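Local atomic coordinates of Lmo0181 protein (PDB entry 5F7V), a protein that binds the cyclic glucan cycloalternan as the extracellular, probably membrane-anchored solute-binding lipoprotein thought to serve an ABC transporter. Residues Val131-Lys136 and Leu248-Trp253; Leu239-Gln244 and Phe258-Phe263; Asp266-Ala271 and Pro339-Ala344. All coordinates share one frame; numbering follows the deposited sequence.

How the contacts relate
Contacts 2 and 3 adjoin contact 1, on its side of the chain's centre. Contact 1 pairs strand 119-135 with strand 245-251 and ends at the bound glucan, which W253 touches. Contact 2, centred about 11 Å from contact 1, packs an aromatic cluster against it: I133 CG2 lies 3.7 Å from F240 CZ. Contact 3, centred about 8 Å from contact 1, docks residues 339-344 on strand 265-268, the neighbour of strand 119-135 in the same sheet, and H249 ND1 reaches E270 OE2 at 2.6 Å. The side chains of F258 and V267 are about 8 and 13 Å from a bound glucose, outside the first shell. Contacts 2 and 3, centred about 17 Å apart, adjoin only in sequence.

Contact 1 (Val131-Lys136 and Leu248-Trp253); sequences VTIYNK and LHTGIW. With GLC (alpha-D-glucopyranose), chain B; GLC (alpha-D-glucopyranose), chain C; GLC (alpha-D-glucopyranose), chain D.
W253 meets the glucan with both an edge and a face of its indole. NE1, at the edge, donates a nearly straight hydrogen bond to O5 of the chain B glucose (3.1 Å, 167°), and this oxygen lies in the ring plane. Over one face, C1 of the chain C glucose sits above the ring centre and C3 of the chain D glucose lies nearer the rim: parts of two glucose units, a ring oxygen included, lie over the indole, a platform common in carbohydrate-binding sites. The opposite face rests on G251 CA, 3.3 Å above the plane, so the strand end itself backs the indole. T250 OG1, anti to its backbone N, approaches C1 of the chain B glucose to 3.7 Å.

Behind this layer, the two strands form an antiparallel pair. V131 and T250 exchange two backbone hydrogen bonds; I133 N to L248 O and L248 N to I133 O are both 2.8 Å. On the face carrying I133 and T250, the I133 CD1 methyl presses on T250 CG2 at 3.5 Å. On the other, T132 and H249 stand side by side across the non-hydrogen-bonded pair, while the imidazole nitrogens bond to E270 and E156. Strand 265-268 flanks strand 119-135 through backbone bonds from T132 to Q268 and Y134 to D266, strand 171-174 flanks H249, and helix 236-241 packs F240 on I133 and L248.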
loop_
_atom_site.group_PDB
_atom_site.type_symbol
_atom_site.label_atom_id
_atom_site.label_comp_id
_atom_site.label_asym_id
_atom_site.label_seq_id
_atom_site.Cartn_x
_atom_site.Cartn_y
_atom_site.Cartn_z
ATOM N N VAL A 131 8.770 -2.272 -3.329
ATOM C CA VAL A 131 10.128 -2.553 -3.762
ATOM C C VAL A 131 10.062 -3.178 -5.137
ATOM O O VAL A 131 8.995 -3.573 -5.613
ATOM C CB VAL A 131 10.871 -3.510 -2.802
ATOM C CG1 VAL A 131 11.140 -2.784 -1.489
ATOM C CG2 VAL A 131 10.103 -4.781 -2.530
ATOM N N THR A 132 11.224 -3.238 -5.773
ATOM C CA THR A 132 11.347 -4.052 -6.998
ATOM C C THR A 132 11.646 -5.467 -6.598
ATOM O O THR A 132 12.706 -5.738 -6.031
ATOM C CB THR A 132 12.445 -3.493 -7.890
ATOM O OG1 THR A 132 12.101 -2.144 -8.217
ATOM C CG2 THR A 132 12.595 -4.336 -9.150
ATOM N N ILE A 133 10.765 -6.382 -6.953
ATOM C CA ILE A 133 10.922 -7.795 -6.644
ATOM C C ILE A 133 11.370 -8.473 -7.933
ATOM O O ILE A 133 10.728 -8.284 -8.975
ATOM C CB ILE A 133 9.620 -8.406 -6.135
ATOM C CG1 ILE A 133 9.081 -7.588 -4.952
ATOM C CG2 ILE A 133 9.864 -9.876 -5.769
ATOM C CD1 ILE A 133 7.977 -8.241 -4.194
ATOM N N TYR A 134 12.465 -9.209 -7.934
ATOM C CA TYR A 134 12.987 -9.710 -9.185
ATOM C C TYR A 134 13.291 -11.189 -9.112
ATOM O O TYR A 134 13.653 -11.755 -8.076
ATOM C CB TYR A 134 14.205 -8.903 -9.641
ATOM C CG TYR A 134 15.423 -8.902 -8.762
ATOM C CD1 TYR A 134 15.559 -7.982 -7.731
ATOM C CD2 TYR A 134 16.472 -9.793 -8.940
ATOM C CE1 TYR A 134 16.690 -7.929 -6.915
ATOM C CE2 TYR A 134 17.588 -9.748 -8.138
ATOM C CZ TYR A 134 17.692 -8.835 -7.121
ATOM O OH TYR A 134 18.844 -8.825 -6.381
ATOM N N ASN A 135 13.078 -11.830 -10.259
ATOM C CA ASN A 135 13.292 -13.257 -10.476
ATOM C C ASN A 135 14.746 -13.440 -10.881
ATOM O O ASN A 135 15.132 -13.173 -12.020
ATOM C CB ASN A 135 12.316 -13.751 -11.532
ATOM C CG ASN A 135 12.447 -15.207 -11.895
ATOM O OD1 ASN A 135 13.511 -15.797 -11.754
ATOM N ND2 ASN A 135 11.344 -15.781 -12.357
ATOM N N LYS A 136 15.559 -13.941 -9.945
ATOM C CA LYS A 136 16.985 -14.095 -10.174
ATOM C C LYS A 136 17.266 -15.148 -11.248
ATOM O O LYS A 136 18.259 -15.002 -11.971
ATOM C CB LYS A 136 17.684 -14.518 -8.900
ATOM C CG LYS A 136 17.735 -13.466 -7.795
ATOM C CD LYS A 136 18.195 -14.037 -6.475
ATOM C CE LYS A 136 19.655 -14.384 -6.538
ATOM N NZ LYS A 136 20.120 -14.860 -5.211
ATOM N N LEU A 248 9.055 -7.008 -10.761
ATOM C CA LEU A 248 7.691 -6.662 -10.384
ATOM C C LEU A 248 7.745 -5.565 -9.321
ATOM O O LEU A 248 8.323 -5.783 -8.251
ATOM C CB LEU A 248 6.971 -7.887 -9.851
ATOM C CG LEU A 248 5.549 -7.671 -9.363
ATOM C CD1 LEU A 248 4.634 -7.274 -10.490
ATOM C CD2 LEU A 248 5.071 -8.955 -8.714
ATOM N N HIS A 249 7.094 -4.435 -9.587
ATOM C CA HIS A 249 7.045 -3.339 -8.590
ATOM C C HIS A 249 5.790 -3.523 -7.748
ATOM O O HIS A 249 4.675 -3.295 -8.212
ATOM C CB HIS A 249 7.000 -1.987 -9.324
ATOM C CG HIS A 249 8.251 -1.713 -10.076
ATOM N ND1 HIS A 249 9.171 -0.792 -9.658
ATOM C CD2 HIS A 249 8.749 -2.255 -11.207
ATOM C CE1 HIS A 249 10.182 -0.760 -10.502
ATOM N NE2 HIS A 249 9.956 -1.648 -11.449
ATOM N N THR A 250 5.991 -3.989 -6.526
ATOM C CA THR A 250 4.842 -4.313 -5.683
ATOM C C THR A 250 5.238 -4.267 -4.232
ATOM O O THR A 250 6.397 -4.040 -3.871
ATOM C CB THR A 250 4.226 -5.663 -6.098
ATOM O OG1 THR A 250 2.916 -5.752 -5.550
ATOM C CG2 THR A 250 5.087 -6.814 -5.669
ATOM N N GLY A 251 4.236 -4.438 -3.385
ATOM C CA GLY A 251 4.483 -4.256 -1.966
ATOM C C GLY A 251 5.042 -5.441 -1.226
ATOM O O GLY A 251 4.933 -6.603 -1.609
ATOM N N ILE A 252 5.591 -5.108 -0.063
ATOM C CA ILE A 252 6.125 -6.120 0.849
ATOM C C ILE A 252 5.026 -7.033 1.388
ATOM O O ILE A 252 5.304 -8.073 1.975
ATOM C CB ILE A 252 6.942 -5.513 2.021
ATOM C CG1 ILE A 252 6.087 -4.689 2.994
ATOM C CG2 ILE A 252 8.095 -4.689 1.454
ATOM C CD1 ILE A 252 6.843 -4.103 4.158
ATOM N N TRP A 253 3.769 -6.612 1.221
ATOM C CA TRP A 253 2.606 -7.448 1.564
ATOM C C TRP A 253 2.478 -8.680 0.701
ATOM O O TRP A 253 1.660 -9.534 1.026
ATOM C CB TRP A 253 1.279 -6.651 1.528
ATOM C CG TRP A 253 1.059 -5.898 0.273
ATOM C CD1 TRP A 253 0.412 -6.340 -0.857
ATOM C CD2 TRP A 253 1.438 -4.545 0.017
ATOM N NE1 TRP A 253 0.412 -5.368 -1.804
ATOM C CE2 TRP A 253 1.013 -4.242 -1.296
ATOM C CE3 TRP A 253 2.077 -3.537 0.764
ATOM C CZ2 TRP A 253 1.239 -2.985 -1.883
ATOM C CZ3 TRP A 253 2.274 -2.297 0.174
ATOM C CH2 TRP A 253 1.878 -2.023 -1.125
HETATM C C1 GLC B . -0.471 -4.312 -5.643
HETATM C C2 GLC B . -0.503 -5.006 -6.992
HETATM C C3 GLC B . -1.810 -5.716 -7.243
HETATM C C4 GLC B . -2.208 -6.583 -6.062
HETATM C C5 GLC B . -2.199 -5.773 -4.783
HETATM C C6 GLC B . -2.387 -6.736 -3.621
HETATM O O2 GLC B . -0.207 -4.093 -8.055
HETATM O O3 GLC B . -1.859 -6.438 -8.462
HETATM O O4 GLC B . -3.472 -7.196 -6.288
HETATM O O5 GLC B . -0.905 -5.202 -4.591
HETATM O O6 GLC B . -2.397 -6.085 -2.346
HETATM C C1 GLC C . -1.488 -2.477 0.825
HETATM C C2 GLC C . -1.394 -1.767 2.156
HETATM C C3 GLC C . -2.361 -0.597 2.195
HETATM C C4 GLC C . -2.172 0.297 0.975
HETATM C C5 GLC C . -2.311 -0.522 -0.302
HETATM C C6 GLC C . -2.012 0.284 -1.559
HETATM O O2 GLC C . -1.676 -2.708 3.199
HETATM O O3 GLC C . -2.081 0.151 3.375
HETATM O O4 GLC C . -3.227 1.264 0.979
HETATM O O5 GLC C . -1.338 -1.590 -0.277
HETATM O O6 GLC C . -2.010 -0.699 -2.621
HETATM C C1 GLC D . -3.669 -5.532 -2.003
HETATM C C2 GLC D . -3.414 -4.204 -1.316
HETATM C C3 GLC D . -2.739 -4.380 0.034
HETATM C C4 GLC D . -3.592 -5.308 0.876
HETATM C C5 GLC D . -3.704 -6.648 0.138
HETATM C C6 GLC D . -4.483 -7.691 0.930
HETATM O O2 GLC D . -2.616 -3.389 -2.173
HETATM O O3 GLC D . -2.733 -3.141 0.737
HETATM O O4 GLC D . -3.050 -5.452 2.192
HETATM O O5 GLC D . -4.346 -6.412 -1.117
HETATM O O6 GLC D . -5.852 -7.290 0.944
#

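Contact 2 (Leu239-Gln244 and Phe258-Phe263); sequences LFMNGQ and FQDAPF
Three phenyl rings, F240, F258 and F263, form the tight part of this contact between the end of helix 236-241 and the loop that precedes strand 265-268. F240, with CG anti to its backbone N (chi1 -176°), receives the edge of F263 on one face in a T-shaped pair, centroids 5.2 Å apart and planes at 86°. The same edge of F263 also meets the helix-end carbonyl, F263 CZ lying 3.2 Å from F240 O. F258 meets F240 obliquely: F240 CD2 lies over the F258 face, 3.7 Å from F258 CZ.

M241 closes the cluster toward the loop. Bends at chi2 and chi3 carry its end there, so that M241 SD lies 3.6 Å from F258 CD1, an oblique Met-aromatic contact, and 3.7 Å from A261 CB. Beyond SD the contact turns to its solvent side: M241 CE still lies 3.4 Å from OD1 of the exposed D260, and the exposed P262 lays CD against M241 O at 3.6 Å. At the exposed N242, the side-chain ND2 bonds to Q244 OE1.

G243, at positive phi, is the C' residue of the Schellman motif that ends the helix, with Q244 N bonded to L239 O and G243 N to F240 O. No hydrogen bond joins the two segments, so aromatic, sulfur and apolar contacts carry the association, consistent with hydrophobic packing as its main source of stability.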
loop_
_atom_site.group_PDB
_atom_site.type_symbol
_atom_site.label_atom_id
_atom_site.label_comp_id
_atom_site.label_asym_id
_atom_site.label_seq_id
_atom_site.Cartn_x
_atom_site.Cartn_y
_atom_site.Cartn_z
ATOM N N LEU A 239 1.252 -13.711 -12.783
ATOM C CA LEU A 239 2.258 -13.889 -13.858
ATOM C C LEU A 239 3.666 -14.032 -13.295
ATOM O O LEU A 239 4.512 -14.821 -13.714
ATOM C CB LEU A 239 2.190 -12.772 -14.878
ATOM C CG LEU A 239 1.110 -12.915 -15.966
ATOM C CD1 LEU A 239 -0.313 -12.956 -15.432
ATOM C CD2 LEU A 239 1.296 -11.839 -17.040
ATOM N N PHE A 240 3.954 -13.236 -12.270
ATOM C CA PHE A 240 5.262 -13.366 -11.589
ATOM C C PHE A 240 5.484 -14.755 -10.995
ATOM O O PHE A 240 6.546 -15.369 -11.205
ATOM C CB PHE A 240 5.410 -12.269 -10.517
ATOM C CG PHE A 240 6.760 -12.258 -9.832
ATOM C CD1 PHE A 240 7.854 -11.686 -10.477
ATOM C CD2 PHE A 240 6.957 -12.833 -8.578
ATOM C CE1 PHE A 240 9.087 -11.661 -9.883
ATOM C CE2 PHE A 240 8.226 -12.797 -7.986
ATOM C CZ PHE A 240 9.271 -12.207 -8.639
ATOM N N MET A 241 4.480 -15.283 -10.287
ATOM C CA MET A 241 4.546 -16.666 -9.802
ATOM C C MET A 241 4.681 -17.692 -10.905
ATOM O O MET A 241 5.298 -18.720 -10.653
ATOM C CB MET A 241 3.301 -16.962 -8.964
ATOM C CG MET A 241 3.422 -16.284 -7.601
ATOM S SD MET A 241 4.647 -17.045 -6.498
ATOM C CE MET A 241 3.940 -18.567 -5.867
ATOM N N ASN A 242 4.147 -17.406 -12.089
ATOM C CA ASN A 242 4.218 -18.284 -13.259
ATOM C C ASN A 242 5.522 -18.093 -14.036
ATOM O O ASN A 242 5.612 -18.685 -15.121
ATOM C CB ASN A 242 2.974 -18.050 -14.144
ATOM C CG ASN A 242 2.619 -19.247 -15.045
ATOM O OD1 ASN A 242 2.655 -20.377 -14.584
ATOM N ND2 ASN A 242 2.227 -18.986 -16.289
ATOM N N GLY A 243 6.517 -17.397 -13.477
ATOM C CA GLY A 243 7.791 -17.242 -14.154
ATOM C C GLY A 243 7.810 -16.297 -15.326
ATOM O O GLY A 243 8.719 -16.383 -16.171
ATOM N N GLN A 244 6.807 -15.440 -15.466
ATOM C CA GLN A 244 6.640 -14.646 -16.684
ATOM C C GLN A 244 7.065 -13.173 -16.523
ATOM O O GLN A 244 6.879 -12.415 -17.480
ATOM C CB GLN A 244 5.190 -14.672 -17.148
ATOM C CG GLN A 244 4.721 -16.044 -17.609
ATOM C CD GLN A 244 3.288 -15.966 -18.058
ATOM O OE1 GLN A 244 2.367 -16.369 -17.314
ATOM N NE2 GLN A 244 3.090 -15.407 -19.216
ATOM N N PHE A 258 4.919 -15.053 -2.045
ATOM C CA PHE A 258 6.059 -15.411 -2.867
ATOM C C PHE A 258 7.007 -16.362 -2.163
ATOM O O PHE A 258 7.964 -16.801 -2.781
ATOM C CB PHE A 258 6.794 -14.166 -3.361
ATOM C CG PHE A 258 6.001 -13.294 -4.313
ATOM C CD1 PHE A 258 4.895 -13.737 -5.040
ATOM C CD2 PHE A 258 6.376 -11.995 -4.477
ATOM C CE1 PHE A 258 4.206 -12.907 -5.905
ATOM C CE2 PHE A 258 5.678 -11.135 -5.331
ATOM C CZ PHE A 258 4.591 -11.590 -6.049
ATOM N N GLN A 259 6.761 -16.743 -0.911
ATOM C CA GLN A 259 7.672 -17.674 -0.235
ATOM C C GLN A 259 7.826 -18.953 -1.029
ATOM O O GLN A 259 8.905 -19.535 -1.028
ATOM C CB GLN A 259 7.218 -18.025 1.192
ATOM C CG GLN A 259 7.177 -16.820 2.138
ATOM C CD GLN A 259 8.560 -16.241 2.379
ATOM O OE1 GLN A 259 9.392 -16.887 2.985
ATOM N NE2 GLN A 259 8.833 -15.063 1.855
ATOM N N ASP A 260 6.779 -19.421 -1.695
ATOM C CA ASP A 260 6.880 -20.673 -2.449
ATOM C C ASP A 260 6.910 -20.418 -3.947
ATOM O O ASP A 260 6.607 -21.314 -4.744
ATOM C CB ASP A 260 5.807 -21.691 -2.061
ATOM C CG ASP A 260 4.411 -21.214 -2.309
ATOM O OD1 ASP A 260 4.201 -20.096 -2.819
ATOM O OD2 ASP A 260 3.453 -21.964 -1.954
ATOM N N ALA A 261 7.384 -19.246 -4.348
ATOM C CA ALA A 261 7.657 -19.025 -5.766
ATOM C C ALA A 261 8.653 -20.070 -6.224
ATOM O O ALA A 261 9.621 -20.326 -5.491
ATOM C CB ALA A 261 8.253 -17.643 -6.019
ATOM N N PRO A 262 8.451 -20.699 -7.404
ATOM C CA PRO A 262 9.318 -21.804 -7.786
ATOM C C PRO A 262 10.579 -21.330 -8.526
ATOM O O PRO A 262 10.995 -21.932 -9.524
ATOM C CB PRO A 262 8.413 -22.609 -8.729
ATOM C CG PRO A 262 7.638 -21.556 -9.421
ATOM C CD PRO A 262 7.315 -20.561 -8.339
ATOM N N PHE A 263 11.259 -20.328 -7.989
ATOM C CA PHE A 263 12.483 -19.755 -8.532
ATOM C C PHE A 263 13.123 -18.931 -7.418
ATOM O O PHE A 263 12.464 -18.623 -6.403
ATOM C CB PHE A 263 12.229 -18.889 -9.783
ATOM C CG PHE A 263 11.121 -17.888 -9.644
ATOM C CD1 PHE A 263 11.336 -16.680 -9.003
ATOM C CD2 PHE A 263 9.866 -18.158 -10.149
ATOM C CE1 PHE A 263 10.301 -15.774 -8.869
ATOM C CE2 PHE A 263 8.823 -17.269 -10.054
ATOM C CZ PHE A 263 9.051 -16.066 -9.406
#

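Contact 3 (Asp266-Ala271 and Pro339-Ala344); sequences DVQVEA and PDNREA
Anti first torsions swing two polar side chains across the gap: D266 places CG opposite its backbone N (chi1 -153°), and N341 does the same (chi1 -170°). The carboxylate and amide planes stand almost perpendicular, and each group takes hold of the other segment's backbone. D266 OD1 accepts a hydrogen bond from N341 N on its syn lone pair at 2.8 Å, while V267 N reaches the same oxygen from above the carboxylate plane, so two N-H groups grip one atom. In return, N341 ND2 donates to V267 O at 3.0 Å, from above the carbonyl plane. This reciprocal clasp fastens the inverse gamma turn centred on N341 to the edge of the strand.

Two waters extend it. One donates to both D266 OD2 and D340 OD2, which lie 4.5 Å apart, and would probably ease the repulsion if both acids are ionised; D340 also bonds to T337 through OD1. The other accepts from N341 ND2 and lies within bonding distance of Q268 OE1, one of several acceptors it could serve; Q268, bent at chi2, also turns this oxygen back onto V269 N.

Apolar contacts line the remainder. V267 CG1 rests on P339 CG at 3.7 Å, the proline following a cis peptide bond, and A344 CB sits between V267 CG2 and V269 CG2, 4.1 Å from the latter.

The contact thus docks the turn leading into helix 343-347 against strand 265-268, which is paired on its other flank with strand 119-135. F255 of helix 255-258 packs on both V267 and P339.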
loop_
_atom_site.group_PDB
_atom_site.type_symbol
_atom_site.label_atom_id
_atom_site.label_comp_id
_atom_site.label_asym_id
_atom_site.label_seq_id
_atom_site.Cartn_x
_atom_site.Cartn_y
_atom_site.Cartn_z
ATOM N N ASP A 266 14.722 -11.931 -5.248
ATOM C CA ASP A 266 15.219 -10.982 -4.249
ATOM C C ASP A 266 14.562 -9.632 -4.516
ATOM O O ASP A 266 13.653 -9.517 -5.344
ATOM C CB ASP A 266 16.760 -10.959 -4.244
ATOM C CG ASP A 266 17.401 -10.556 -2.912
ATOM O OD1 ASP A 266 16.713 -10.042 -1.997
ATOM O OD2 ASP A 266 18.640 -10.803 -2.834
ATOM N N VAL A 267 14.943 -8.638 -3.735
ATOM C CA VAL A 267 14.316 -7.315 -3.808
ATOM C C VAL A 267 15.334 -6.210 -3.814
ATOM O O VAL A 267 16.475 -6.385 -3.343
ATOM C CB VAL A 267 13.321 -7.096 -2.650
ATOM C CG1 VAL A 267 12.238 -8.155 -2.637
ATOM C CG2 VAL A 267 14.011 -7.011 -1.314
ATOM N N GLN A 268 14.956 -5.059 -4.329
ATOM C CA GLN A 268 15.795 -3.866 -4.392
ATOM C C GLN A 268 14.976 -2.599 -4.225
ATOM O O GLN A 268 13.802 -2.570 -4.515
ATOM C CB GLN A 268 16.570 -3.833 -5.730
ATOM C CG GLN A 268 17.656 -2.770 -5.846
ATOM C CD GLN A 268 18.636 -2.857 -4.713
ATOM O OE1 GLN A 268 18.485 -2.200 -3.697
ATOM N NE2 GLN A 268 19.671 -3.687 -4.894
ATOM N N VAL A 269 15.631 -1.561 -3.717
ATOM C CA VAL A 269 15.039 -0.212 -3.730
ATOM C C VAL A 269 14.671 0.192 -5.129
ATOM O O VAL A 269 15.459 -0.017 -6.049
ATOM C CB VAL A 269 16.032 0.809 -3.149
ATOM C CG1 VAL A 269 15.404 2.210 -3.103
ATOM C CG2 VAL A 269 16.528 0.414 -1.768
ATOM N N GLU A 270 13.466 0.727 -5.320
ATOM C CA GLU A 270 13.056 1.129 -6.673
ATOM C C GLU A 270 13.913 2.258 -7.250
ATOM O O GLU A 270 14.305 3.188 -6.519
ATOM C CB GLU A 270 11.611 1.557 -6.664
ATOM C CG GLU A 270 10.640 0.447 -6.294
ATOM C CD GLU A 270 9.237 0.977 -6.536
ATOM O OE1 GLU A 270 8.730 1.717 -5.686
ATOM O OE2 GLU A 270 8.603 0.654 -7.564
ATOM N N ALA A 271 14.123 2.184 -8.550
ATOM C CA ALA A 271 14.851 3.245 -9.265
ATOM C C ALA A 271 14.022 4.509 -9.455
ATOM O O ALA A 271 12.839 4.437 -9.729
ATOM C CB ALA A 271 15.290 2.714 -10.619
ATOM N N PRO A 339 12.863 -12.640 0.840
ATOM C CA PRO A 339 14.061 -12.364 0.040
ATOM C C PRO A 339 15.248 -12.121 0.982
ATOM O O PRO A 339 15.065 -11.779 2.159
ATOM C CB PRO A 339 13.672 -11.066 -0.672
ATOM C CG PRO A 339 12.830 -10.308 0.334
ATOM C CD PRO A 339 12.026 -11.422 0.966
ATOM N N ASP A 340 16.466 -12.261 0.465
ATOM C CA ASP A 340 17.658 -11.981 1.260
ATOM C C ASP A 340 17.831 -10.523 1.603
ATOM O O ASP A 340 18.257 -10.196 2.727
ATOM C CB ASP A 340 18.915 -12.455 0.531
ATOM C CG ASP A 340 19.082 -13.970 0.503
ATOM O OD1 ASP A 340 18.680 -14.674 1.438
ATOM O OD2 ASP A 340 19.687 -14.459 -0.466
ATOM N N ASN A 341 17.528 -9.626 0.655
ATOM C CA ASN A 341 17.878 -8.209 0.849
ATOM C C ASN A 341 16.790 -7.445 1.583
ATOM O O ASN A 341 16.266 -6.456 1.090
ATOM C CB ASN A 341 18.178 -7.590 -0.500
ATOM C CG ASN A 341 18.774 -6.210 -0.376
ATOM O OD1 ASN A 341 19.393 -5.883 0.643
ATOM N ND2 ASN A 341 18.595 -5.380 -1.396
ATOM N N ARG A 342 16.464 -7.930 2.786
ATOM C CA ARG A 342 15.488 -7.302 3.656
ATOM C C ARG A 342 15.859 -5.841 3.960
ATOM O O ARG A 342 14.955 -5.006 4.123
ATOM C CB ARG A 342 15.359 -8.111 4.960
ATOM C CG ARG A 342 14.863 -9.550 4.840
ATOM C CD ARG A 342 13.442 -9.571 4.375
ATOM N NE ARG A 342 12.858 -10.909 4.226
ATOM C CZ ARG A 342 11.847 -11.400 4.930
ATOM N NH1 ARG A 342 11.305 -10.684 5.899
ATOM N NH2 ARG A 342 11.340 -12.582 4.597
ATOM N N GLU A 343 17.158 -5.523 3.967
ATOM C CA GLU A 343 17.558 -4.133 4.223
ATOM C C GLU A 343 17.003 -3.172 3.190
ATOM O O GLU A 343 16.808 -2.010 3.543
ATOM C CB GLU A 343 19.066 -3.956 4.408
ATOM C CG GLU A 343 19.623 -4.467 5.707
ATOM C CD GLU A 343 19.323 -3.681 6.987
ATOM O OE1 GLU A 343 18.519 -2.708 7.006
ATOM O OE2 GLU A 343 19.943 -4.088 8.010
ATOM N N ALA A 344 16.708 -3.613 1.968
ATOM C CA ALA A 344 16.111 -2.703 0.991
ATOM C C ALA A 344 14.801 -2.116 1.486
ATOM O O ALA A 344 14.463 -0.985 1.136
ATOM C CB ALA A 344 15.857 -3.395 -0.343
HETATM O O HOH W 1 19.630 -13.335 -2.940
HETATM O O HOH W 2 19.736 -2.602 -1.264
#